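Long-range contacts in dimethylsulfoniopropionate lyase (Roseovarius nubinhibens, PDB 4B29), which probably cleaves dimethylsulfoniopropionate into dimethyl sulfide and acrylate, using a zinc-binding fold of the cupin family: residues 50-55 with 127-132; 113-118 with 137-142; 119-124 with 132-137; 157-162 with 197-202. One frame throughout, in Å; residues are numbered along the deposited sequence.

Contact 1. Residues 50-55 with 127-132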
# COMPACT_ATOMS: atom_id res chain seq x y z
N THR A 50 10.69 -2.44 -13.63
CA THR A 50 10.65 -1.28 -14.49
C THR A 50 9.24 -0.70 -14.48
O THR A 50 8.24 -1.44 -14.46
CB THR A 50 11.01 -1.75 -15.93
OG1 THR A 50 12.32 -2.30 -15.87
CG2 THR A 50 11.04 -0.56 -16.90
N TRP A 51 9.12 0.63 -14.51
CA TRP A 51 7.79 1.22 -14.53
C TRP A 51 7.15 0.92 -15.89
O TRP A 51 7.78 1.18 -16.88
CB TRP A 51 7.90 2.73 -14.37
CG TRP A 51 6.53 3.38 -14.17
CD1 TRP A 51 5.80 4.04 -15.13
CD2 TRP A 51 5.77 3.40 -12.98
NE1 TRP A 51 4.62 4.49 -14.58
CE2 TRP A 51 4.57 4.13 -13.26
CE3 TRP A 51 5.98 2.91 -11.67
CZ2 TRP A 51 3.59 4.36 -12.30
CZ3 TRP A 51 4.98 3.17 -10.70
CH2 TRP A 51 3.80 3.87 -11.03
N PRO A 52 5.92 0.39 -15.89
CA PRO A 52 5.31 -0.07 -17.17
C PRO A 52 5.01 1.10 -18.12
O PRO A 52 4.67 2.19 -17.67
CB PRO A 52 4.03 -0.77 -16.71
CG PRO A 52 3.80 -0.47 -15.26
CD PRO A 52 5.10 0.12 -14.70
N GLU A 53 5.14 0.87 -19.42
CA GLU A 53 4.84 1.90 -20.39
C GLU A 53 3.39 1.76 -20.90
O GLU A 53 2.93 2.59 -21.71
CB GLU A 53 5.87 1.87 -21.54
CG GLU A 53 7.22 2.55 -21.18
CD GLU A 53 7.06 3.99 -20.62
OE1 GLU A 53 6.42 4.84 -21.28
OE2 GLU A 53 7.60 4.26 -19.51
N ASP A 54 2.65 0.76 -20.40
CA ASP A 54 1.33 0.48 -20.97
C ASP A 54 0.15 0.72 -20.02
O ASP A 54 -0.92 0.17 -20.23
CB ASP A 54 1.30 -0.94 -21.51
CG ASP A 54 1.46 -1.99 -20.42
OD1 ASP A 54 1.66 -1.63 -19.22
OD2 ASP A 54 1.38 -3.19 -20.75
N LEU A 55 0.34 1.48 -18.95
CA LEU A 55 -0.75 1.66 -17.98
C LEU A 55 -1.91 2.42 -18.65
O LEU A 55 -1.67 3.42 -19.36
CB LEU A 55 -0.26 2.48 -16.76
CG LEU A 55 0.69 1.72 -15.83
CD1 LEU A 55 1.52 2.79 -15.08
CD2 LEU A 55 -0.17 1.03 -14.90
N PHE A 127 -5.47 1.83 -12.86
CA PHE A 127 -4.86 1.80 -14.16
C PHE A 127 -4.45 0.37 -14.41
O PHE A 127 -3.96 -0.31 -13.52
CB PHE A 127 -3.62 2.68 -14.17
CG PHE A 127 -3.97 4.13 -13.93
CD1 PHE A 127 -4.05 4.63 -12.62
CD2 PHE A 127 -4.25 4.97 -15.00
CE1 PHE A 127 -4.43 5.98 -12.40
CE2 PHE A 127 -4.60 6.34 -14.79
CZ PHE A 127 -4.69 6.82 -13.49
N LEU A 128 -4.78 -0.13 -15.60
CA LEU A 128 -4.55 -1.55 -15.91
C LEU A 128 -3.18 -1.77 -16.52
O LEU A 128 -2.71 -1.00 -17.40
CB LEU A 128 -5.62 -2.06 -16.92
CG LEU A 128 -7.09 -1.95 -16.47
CD1 LEU A 128 -8.01 -2.61 -17.56
CD2 LEU A 128 -7.40 -2.58 -15.03
N THR A 129 -2.52 -2.83 -16.03
CA THR A 129 -1.28 -3.33 -16.62
C THR A 129 -1.11 -4.76 -16.10
O THR A 129 -1.62 -5.12 -15.03
CB THR A 129 -0.04 -2.49 -16.26
OG1 THR A 129 1.12 -3.04 -16.90
CG2 THR A 129 0.15 -2.47 -14.71
N GLN A 130 -0.35 -5.56 -16.87
CA GLN A 130 0.04 -6.89 -16.40
C GLN A 130 1.53 -6.91 -16.04
O GLN A 130 2.01 -7.96 -15.64
CB GLN A 130 -0.20 -7.91 -17.54
CG GLN A 130 -1.72 -8.21 -17.71
CD GLN A 130 -2.31 -9.04 -16.59
OE1 GLN A 130 -1.60 -9.79 -15.89
NE2 GLN A 130 -3.64 -8.98 -16.44
N SER A 131 2.22 -5.76 -16.16
CA SER A 131 3.70 -5.73 -15.98
C SER A 131 4.09 -5.51 -14.53
O SER A 131 5.22 -5.91 -14.11
CB SER A 131 4.33 -4.64 -16.83
OG SER A 131 4.09 -4.96 -18.22
N LEU A 132 3.17 -4.99 -13.74
CA LEU A 132 3.49 -4.68 -12.35
C LEU A 132 2.18 -4.65 -11.58
O LEU A 132 1.11 -4.58 -12.20
CB LEU A 132 4.09 -3.28 -12.34
CG LEU A 132 4.70 -2.81 -11.01
CD1 LEU A 132 5.60 -3.93 -10.30
CD2 LEU A 132 5.46 -1.52 -11.32
O HOH W 1 7.53 -3.86 -15.05
O HOH W 2 0.86 -5.25 -19.41

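Contact 2. Residues 113-118 with 137-142. With PO4 (phosphate ion), chain E.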
# COMPACT_ATOMS: atom_id res chain seq x y z
N ASN A 113 -12.27 -0.85 10.63
CA ASN A 113 -12.64 0.56 10.56
C ASN A 113 -11.49 1.47 10.18
O ASN A 113 -11.69 2.52 9.55
CB ASN A 113 -13.16 1.04 11.92
CG ASN A 113 -14.57 0.55 12.21
OD1 ASN A 113 -15.35 0.22 11.29
ND2 ASN A 113 -14.91 0.49 13.50
N ARG A 114 -10.29 1.12 10.62
CA ARG A 114 -9.19 2.07 10.60
C ARG A 114 -8.02 1.59 9.70
O ARG A 114 -6.94 2.14 9.74
CB ARG A 114 -8.68 2.36 12.04
CG ARG A 114 -9.83 2.93 12.89
CD ARG A 114 -9.30 3.61 14.18
NE ARG A 114 -8.68 2.59 15.02
CZ ARG A 114 -7.38 2.56 15.31
NH1 ARG A 114 -6.57 3.51 14.83
NH2 ARG A 114 -6.89 1.60 16.08
N PHE A 115 -8.32 0.62 8.85
CA PHE A 115 -7.33 0.20 7.83
C PHE A 115 -8.07 -0.02 6.52
O PHE A 115 -9.27 -0.34 6.50
CB PHE A 115 -6.64 -1.10 8.28
CG PHE A 115 -6.55 -2.16 7.20
CD1 PHE A 115 -7.60 -3.08 7.05
CD2 PHE A 115 -5.46 -2.22 6.32
CE1 PHE A 115 -7.55 -4.09 6.08
CE2 PHE A 115 -5.42 -3.24 5.30
CZ PHE A 115 -6.45 -4.15 5.21
N GLY A 116 -7.36 0.14 5.41
CA GLY A 116 -7.90 -0.39 4.14
C GLY A 116 -6.79 -0.35 3.11
O GLY A 116 -5.69 0.13 3.37
N TRP A 117 -7.06 -0.88 1.93
CA TRP A 117 -6.06 -0.84 0.87
C TRP A 117 -6.75 -0.70 -0.48
O TRP A 117 -7.97 -0.95 -0.60
CB TRP A 117 -5.21 -2.14 0.87
CG TRP A 117 -5.95 -3.39 0.51
CD1 TRP A 117 -6.76 -4.13 1.31
CD2 TRP A 117 -5.91 -4.06 -0.77
NE1 TRP A 117 -7.24 -5.24 0.61
CE2 TRP A 117 -6.73 -5.21 -0.66
CE3 TRP A 117 -5.26 -3.79 -1.97
CZ2 TRP A 117 -6.92 -6.11 -1.73
CZ3 TRP A 117 -5.45 -4.68 -3.05
CH2 TRP A 117 -6.28 -5.83 -2.90
N PHE A 118 -5.97 -0.36 -1.50
CA PHE A 118 -6.54 -0.37 -2.84
C PHE A 118 -5.43 -0.67 -3.84
O PHE A 118 -4.22 -0.58 -3.52
CB PHE A 118 -7.25 0.95 -3.16
CG PHE A 118 -6.34 2.17 -3.28
CD1 PHE A 118 -5.74 2.56 -4.49
CD2 PHE A 118 -6.12 2.97 -2.16
CE1 PHE A 118 -4.96 3.75 -4.58
CE2 PHE A 118 -5.36 4.16 -2.25
CZ PHE A 118 -4.74 4.54 -3.43
N GLY A 137 -1.68 0.89 1.21
CA GLY A 137 -2.39 0.48 2.42
C GLY A 137 -2.30 1.63 3.44
O GLY A 137 -1.35 2.45 3.37
N TYR A 138 -3.33 1.75 4.28
CA TYR A 138 -3.29 2.70 5.41
C TYR A 138 -3.71 1.94 6.65
O TYR A 138 -4.65 1.14 6.63
CB TYR A 138 -4.29 3.84 5.18
CG TYR A 138 -4.37 4.76 6.39
CD1 TYR A 138 -3.48 5.82 6.51
CD2 TYR A 138 -5.30 4.51 7.41
CE1 TYR A 138 -3.56 6.71 7.65
CE2 TYR A 138 -5.37 5.35 8.56
CZ TYR A 138 -4.52 6.44 8.62
OH TYR A 138 -4.61 7.26 9.75
N TRP A 139 -2.98 2.18 7.75
CA TRP A 139 -3.37 1.65 9.05
C TRP A 139 -3.32 2.78 10.07
O TRP A 139 -2.31 3.48 10.16
CB TRP A 139 -2.35 0.60 9.53
CG TRP A 139 -2.43 -0.68 8.75
CD1 TRP A 139 -3.04 -1.84 9.13
CD2 TRP A 139 -1.83 -0.94 7.46
NE1 TRP A 139 -2.85 -2.81 8.16
CE2 TRP A 139 -2.13 -2.27 7.13
CE3 TRP A 139 -1.08 -0.16 6.57
CZ2 TRP A 139 -1.72 -2.87 5.91
CZ3 TRP A 139 -0.63 -0.75 5.37
CH2 TRP A 139 -0.98 -2.09 5.07
N GLY A 140 -4.40 2.95 10.83
CA GLY A 140 -4.34 4.00 11.89
C GLY A 140 -3.42 3.52 13.03
O GLY A 140 -2.96 2.37 13.07
N PRO A 141 -3.17 4.40 14.01
CA PRO A 141 -2.35 4.00 15.15
C PRO A 141 -2.89 2.83 15.94
O PRO A 141 -4.09 2.58 15.98
CB PRO A 141 -2.35 5.26 16.05
CG PRO A 141 -2.90 6.37 15.24
CD PRO A 141 -3.73 5.75 14.13
N GLY A 142 -2.01 2.12 16.63
CA GLY A 142 -2.44 1.08 17.56
C GLY A 142 -3.06 -0.15 16.96
O GLY A 142 -3.98 -0.75 17.53
P PO4 E . -6.75 7.61 13.10
O1 PO4 E . -7.97 8.50 12.76
O2 PO4 E . -5.94 7.25 11.87
O3 PO4 E . -5.78 8.45 13.90
O4 PO4 E . -7.15 6.31 13.79

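Contact 3. Residues 119-124 with 132-137. With EDO (1,2-ethanediol), chain F.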
# COMPACT_ATOMS: atom_id res chain seq x y z
N GLU A 119 -5.82 -1.01 -5.07
CA GLU A 119 -4.82 -1.33 -6.10
C GLU A 119 -4.76 -0.16 -7.06
O GLU A 119 -5.73 0.14 -7.77
CB GLU A 119 -5.26 -2.62 -6.83
CG GLU A 119 -4.23 -3.14 -7.87
CD GLU A 119 -4.69 -4.47 -8.50
OE1 GLU A 119 -5.67 -5.10 -8.02
OE2 GLU A 119 -4.24 -4.73 -9.62
N LEU A 120 -3.64 0.55 -7.05
CA LEU A 120 -3.52 1.71 -7.92
C LEU A 120 -3.30 1.27 -9.36
O LEU A 120 -3.91 1.83 -10.29
CB LEU A 120 -2.31 2.54 -7.44
CG LEU A 120 -1.92 3.72 -8.33
CD1 LEU A 120 -3.17 4.69 -8.56
CD2 LEU A 120 -0.70 4.46 -7.72
N ALA A 121 -2.40 0.31 -9.55
CA ALA A 121 -2.05 -0.12 -10.93
C ALA A 121 -1.88 -1.62 -10.88
O ALA A 121 -1.33 -2.19 -9.92
CB ALA A 121 -0.78 0.52 -11.45
N GLY A 122 -2.35 -2.30 -11.93
CA GLY A 122 -2.13 -3.72 -11.99
C GLY A 122 -3.30 -4.38 -12.72
O GLY A 122 -4.13 -3.67 -13.36
N PRO A 123 -3.42 -5.69 -12.61
CA PRO A 123 -4.46 -6.39 -13.39
C PRO A 123 -5.86 -5.85 -13.06
O PRO A 123 -6.69 -5.73 -13.96
CB PRO A 123 -4.32 -7.84 -12.93
CG PRO A 123 -2.77 -7.96 -12.72
CD PRO A 123 -2.40 -6.64 -12.07
N SER A 124 -6.07 -5.46 -11.80
CA SER A 124 -7.38 -4.87 -11.40
C SER A 124 -7.21 -3.50 -10.72
O SER A 124 -7.95 -3.14 -9.78
CB SER A 124 -8.25 -5.82 -10.59
OG SER A 124 -7.56 -6.54 -9.65
N LEU A 132 3.17 -4.99 -13.74
CA LEU A 132 3.49 -4.68 -12.35
C LEU A 132 2.18 -4.65 -11.58
O LEU A 132 1.11 -4.58 -12.20
CB LEU A 132 4.09 -3.28 -12.34
CG LEU A 132 4.70 -2.81 -11.01
CD1 LEU A 132 5.60 -3.93 -10.30
CD2 LEU A 132 5.46 -1.52 -11.32
N ARG A 133 2.27 -4.71 -10.26
CA ARG A 133 1.10 -4.42 -9.45
C ARG A 133 1.56 -3.45 -8.36
O ARG A 133 2.64 -3.65 -7.76
CB ARG A 133 0.56 -5.71 -8.88
CG ARG A 133 -0.61 -5.56 -8.01
CD ARG A 133 -1.06 -6.97 -7.57
NE ARG A 133 -2.39 -6.96 -6.97
CZ ARG A 133 -2.69 -7.29 -5.73
NH1 ARG A 133 -1.75 -7.62 -4.85
NH2 ARG A 133 -3.94 -7.27 -5.34
N VAL A 134 0.77 -2.40 -8.16
CA VAL A 134 1.09 -1.35 -7.18
C VAL A 134 -0.13 -1.22 -6.28
O VAL A 134 -1.23 -0.90 -6.74
CB VAL A 134 1.32 0.00 -7.87
CG1 VAL A 134 1.65 1.06 -6.77
CG2 VAL A 134 2.46 -0.05 -8.85
N THR A 135 0.05 -1.46 -4.98
CA THR A 135 -1.05 -1.31 -4.03
C THR A 135 -0.69 -0.27 -2.97
O THR A 135 0.48 0.09 -2.81
CB THR A 135 -1.48 -2.60 -3.31
OG1 THR A 135 -0.36 -3.13 -2.56
CG2 THR A 135 -1.95 -3.63 -4.33
N VAL A 136 -1.72 0.21 -2.28
CA VAL A 136 -1.52 1.23 -1.23
C VAL A 136 -2.28 0.75 -0.00
O VAL A 136 -3.42 0.26 -0.11
CB VAL A 136 -2.13 2.62 -1.71
CG1 VAL A 136 -2.26 3.60 -0.48
CG2 VAL A 136 -1.25 3.22 -2.79
N GLY A 137 -1.68 0.89 1.21
CA GLY A 137 -2.39 0.48 2.42
C GLY A 137 -2.30 1.63 3.44
O GLY A 137 -1.35 2.45 3.37
C1 EDO F . 0.05 -2.59 0.87
O1 EDO F . 0.47 -2.10 2.15
C2 EDO F . -1.33 -3.15 1.06
O2 EDO F . -1.60 -3.80 -0.16
O HOH W 3 -4.35 -7.69 -9.25

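Contact 4. Residues 157-162 with 197-202. With EDO (1,2-ethanediol), chain F.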
# COMPACT_ATOMS: atom_id res chain seq x y z
N SER A 157 7.12 0.31 0.46
CA SER A 157 7.74 1.62 0.81
C SER A 157 6.80 2.28 1.78
O SER A 157 5.57 2.06 1.76
CB SER A 157 8.00 2.54 -0.41
OG SER A 157 6.77 3.05 -0.95
N VAL A 158 7.38 3.12 2.65
CA VAL A 158 6.56 3.95 3.52
C VAL A 158 6.38 5.35 2.91
O VAL A 158 7.36 6.00 2.54
CB VAL A 158 7.27 4.09 4.89
CG1 VAL A 158 6.34 4.93 5.86
CG2 VAL A 158 7.47 2.67 5.45
N VAL A 159 5.12 5.81 2.85
CA VAL A 159 4.87 7.14 2.30
C VAL A 159 4.82 8.14 3.45
O VAL A 159 5.44 9.21 3.33
CB VAL A 159 3.53 7.20 1.53
CG1 VAL A 159 3.31 8.63 0.94
CG2 VAL A 159 3.62 6.17 0.34
N SER A 160 4.09 7.77 4.47
CA SER A 160 3.99 8.71 5.63
C SER A 160 3.70 7.92 6.87
O SER A 160 3.26 6.74 6.84
CB SER A 160 2.92 9.80 5.33
OG SER A 160 1.66 9.23 4.99
N GLY A 161 3.96 8.53 8.03
CA GLY A 161 3.78 7.77 9.27
C GLY A 161 5.00 6.87 9.51
O GLY A 161 6.10 7.16 9.02
N ARG A 162 4.78 5.80 10.26
CA ARG A 162 5.88 4.86 10.59
C ARG A 162 5.29 3.63 11.24
O ARG A 162 4.16 3.66 11.80
CB ARG A 162 6.92 5.54 11.52
CG ARG A 162 6.40 5.78 12.88
CD ARG A 162 7.44 6.65 13.71
NE ARG A 162 8.70 6.08 14.18
CZ ARG A 162 8.88 5.44 15.35
NH1 ARG A 162 7.86 5.16 16.15
NH2 ARG A 162 10.09 5.05 15.74
N PRO A 197 0.05 6.61 12.61
CA PRO A 197 -0.50 5.74 11.54
C PRO A 197 0.64 5.39 10.56
O PRO A 197 1.79 5.83 10.72
CB PRO A 197 -1.48 6.67 10.85
CG PRO A 197 -0.79 8.04 10.89
CD PRO A 197 -0.07 8.04 12.27
N ILE A 198 0.31 4.63 9.51
CA ILE A 198 1.26 4.47 8.41
C ILE A 198 0.48 4.36 7.10
O ILE A 198 -0.59 3.77 7.05
CB ILE A 198 2.20 3.23 8.57
CG1 ILE A 198 3.35 3.31 7.54
CG2 ILE A 198 1.42 1.86 8.56
CD1 ILE A 198 4.42 2.24 7.78
N LEU A 199 1.05 4.98 6.07
CA LEU A 199 0.48 4.94 4.71
C LEU A 199 1.61 4.38 3.83
O LEU A 199 2.74 4.89 3.87
CB LEU A 199 0.11 6.35 4.29
CG LEU A 199 -0.41 6.59 2.85
CD1 LEU A 199 -1.72 5.84 2.64
CD2 LEU A 199 -0.55 8.12 2.55
N THR A 200 1.30 3.32 3.06
CA THR A 200 2.36 2.60 2.31
C THR A 200 2.02 2.53 0.83
O THR A 200 0.83 2.64 0.46
CB THR A 200 2.49 1.14 2.79
OG1 THR A 200 1.22 0.49 2.66
CG2 THR A 200 2.91 1.12 4.34
N LEU A 201 3.05 2.35 0.02
CA LEU A 201 2.84 2.12 -1.42
C LEU A 201 3.77 0.94 -1.75
O LEU A 201 4.97 0.95 -1.41
CB LEU A 201 3.15 3.39 -2.23
CG LEU A 201 2.81 3.16 -3.72
CD1 LEU A 201 2.23 4.44 -4.37
CD2 LEU A 201 4.09 2.73 -4.43
N VAL A 202 3.21 -0.10 -2.37
CA VAL A 202 3.89 -1.42 -2.38
C VAL A 202 3.90 -1.95 -3.81
O VAL A 202 2.90 -1.83 -4.52
CB VAL A 202 3.08 -2.37 -1.50
CG1 VAL A 202 3.65 -3.81 -1.52
CG2 VAL A 202 3.04 -1.81 -0.05
C1 EDO F . 0.05 -2.59 0.87
O1 EDO F . 0.47 -2.10 2.15
C2 EDO F . -1.33 -3.15 1.06
O2 EDO F . -1.60 -3.80 -0.16

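Contact 1. Residues 50-55 with 127-132
An ST turn at Thr129, in the connection that leaves strand 127-128, meets Asp54 in the loop between helix 43-48 and strand 56-57. Thr129 OG1 does two jobs: it accepts the backbone N-H of Ser131, closing the turn with a nearly straight bond (168°), and it donates to Asp54 OD1 at 2.8 Å. The hydroxyl reaches the syn side of the carboxylate, 18° out of its plane. With chi1 at -179°, Thr129 turns OG1 away from its own backbone N and up to Asp54, while CG2 is left for the apolar neighbours. Leu55 CD2 approaches Thr129 CG2 to 3.5 Å. Pro52 CB lies 3.9 Å from Ser131 CB. At the other end of the proline ring, Pro52 CD rests 3.8 Å from Leu132 CD2, and the two side chains cross at about a right angle. The backbone joins in as well, since the CA-H of Leu55 points to Leu128 O (3.4 Å from Leu55 CA).

Water extends the polar part of the contact. One molecule donates to both Thr50 O and Ser131 O; another donates a hydrogen bond to Asp54 OD2 and accepts one from Gln130 N. Farther in, Phe127 sets its ring edge-to-face with Trp57, and Trp51 packs on helix 24-41. Two donors to Asp54, a hydroxyl on OD1 and a water on OD2, would be expected to stabilise the ionised carboxylate, and the threonine hydroxyl, fixed as donor on one side and acceptor on the other, couples the turn to the loop.

Contact 2. Residues 113-118 with 137-142
Pro141 O is gripped end-on by both terminal nitrogens of Arg114, NH1 at 2.9 Å and NH2 at 3.0 Å. The carbonyl oxygen lies in the guanidinium plane; NH1 meets one of its lone pairs, in the carbonyl plane, while NH2 comes nearly along the C=O axis. A bend at chi3 (-65°) swings the arginine's end round to this carbonyl, and Asp110 pairs with NH2 as well. Arg114 NH1 has a further hydrogen bond to O4 of a phosphate ion, 3.0 Å away. The same phosphate, probably from the crystallisation liquor, places O2 at the edge of the Tyr138 ring, in its plane and 2.5 Å from Tyr138 OH; the carbonyl of Asp74 is also within reach of that hydroxyl, and His70 binds the ion too.

Beyond the arginine, strands 115-118 and 137-139 run antiparallel. Gly116 and Tyr138 form a hydrogen-bonded pair, and Arg114 O accepts from Gly140 N at 2.9 Å. Phe115 and Trp139, a non-hydrogen-bonded pair, send their side chains the same way, side by side. Phe115 CD2 sits over one face of the indole, toward its rim, 3.2 Å from Trp139 NE1. The two ring planes meet at 31°, an oblique meeting. In the next such pair, Trp117 CB lies 4.1 Å from Gly137 CA. Tyr138 turns to the other face of the sheet and packs on helix 67-73. Antiparallel strand pairing of this kind builds the cupin beta barrel; here the side chain of Trp139 lies about 8 Å from that of the zinc ligand Glu154.

Contact 3. Residues 119-124 with 132-137
The guanidinium group of Arg133 and the carboxylate of Glu119 meet with their planes 71° apart, their side chains crossing at about a right angle. Thr135 CG2 lies over the centre of one guanidinium face of Arg133, 3.9 Å above it, and Trp204 adds a cation-pi contact. The carboxylate comes in obliquely. The salt bridge from Glu119 OE1 to Arg133 NH2 is long, at 3.9 Å; the stronger partner of NH2 is Asp212. Glu119 has closer ties within its own segment: Ser124 OG donates to OE1 at 2.9 Å and Ser124 N donates to OE2, both on the syn sides. Arg99 forms a further salt bridge with OE1. An extended chain, chi1 -175° and chi2 177°, carries the carboxylate this far from the strand, where a water also bridges OE2 to Arg133 NE by weak bonds.

Between the strands lies a classic beta bulge: Leu120 and Ala121 together face Val134. Val134 O takes both N-H groups, Leu120 N at 2.8 Å and Ala121 N at 3.3 Å, the latter on a lone pair, while Val134 N returns a bond to Ala121 O at 2.7 Å. The chain turns a corner at Leu120 and Ala121, with strand 133-139 as its antiparallel partner. On the face carrying Ala121, Ala121 CB rests 4.2 Å from Val134 CB. Leu120 packs on helix 24-41. Gly122 brings its CA-H toward Leu132 O, a buried carbonyl with no conventional partner. Thr135 OG1 reaches 1,2-ethanediol O2 at 2.8 Å and also bonds Trp204.

Contact 4. Residues 157-162 with 197-202
From CB to CD1, Ile198 lies along segment 157-162, beside a classic beta bulge in an antiparallel strand pair of the cupin fold. Ile198 CB sits 3.8 Å from Arg162 O. Next, Ile198 CG1 passes Ser160 O and comes 3.8 Å from Val158 CG1; at the tip, CD1 rests against both methyls of Val158. With chi1 at -168° and chi2 at 171°, the isoleucine is extended, and it crosses the valine at about a right angle.

The bulge is made by Val159 and Ser160, whose N-H groups share Leu199 O as acceptor, Val159 N at 2.7 Å and Ser160 N at 3.2 Å. The chain turns a corner at Ser160, and Leu199 N answers to Ser160 O. Ser160 OG stands 3.3 Å from Leu199 CB and finds its hydrogen-bonding partner in the carbonyl of Pro75. Past the corner, the CA-H of Gly161 contacts Pro197 O, and Arg162 N bonds that same oxygen. The valine of the bulge faces helix 83-92 and touches Leu201 CB with its CG2.

At the other end Leu201 O is gripped twice by one residue, by Ser157 N at 2.9 Å and by Ser157 OG at 2.8 Å. The serine's chi1 of 71° folds OG back over its own backbone, so that both donors converge on one oxygen, and Trp38 donates to this hydroxyl in turn. On the neighbouring strand position, Thr200 OG1 bonds 1,2-ethanediol O1 at 2.7 Å.

All four contacts reach one mixed sheet. Contact 3 continues contact 2 along strands 115-122 and 133-139, sharing Gly137, and contact 4 joins them through strand 198-205, where Gly137 O meets Thr200 N at 2.8 Å and Thr135 O meets Val202 N at 2.8 Å. Contact 1 closes the far end: its centre is about 10 Å from that of contact 3 but about 25 Å from that of contact 2, and Phe127 N and O bond Leu120 O and Gly122 N. One ethanediol spans contacts 3 and 4 between Thr135 and Thr200, whose side chains lie about 8 and 10 Å from the zinc ion held by His150, Glu154 and His189.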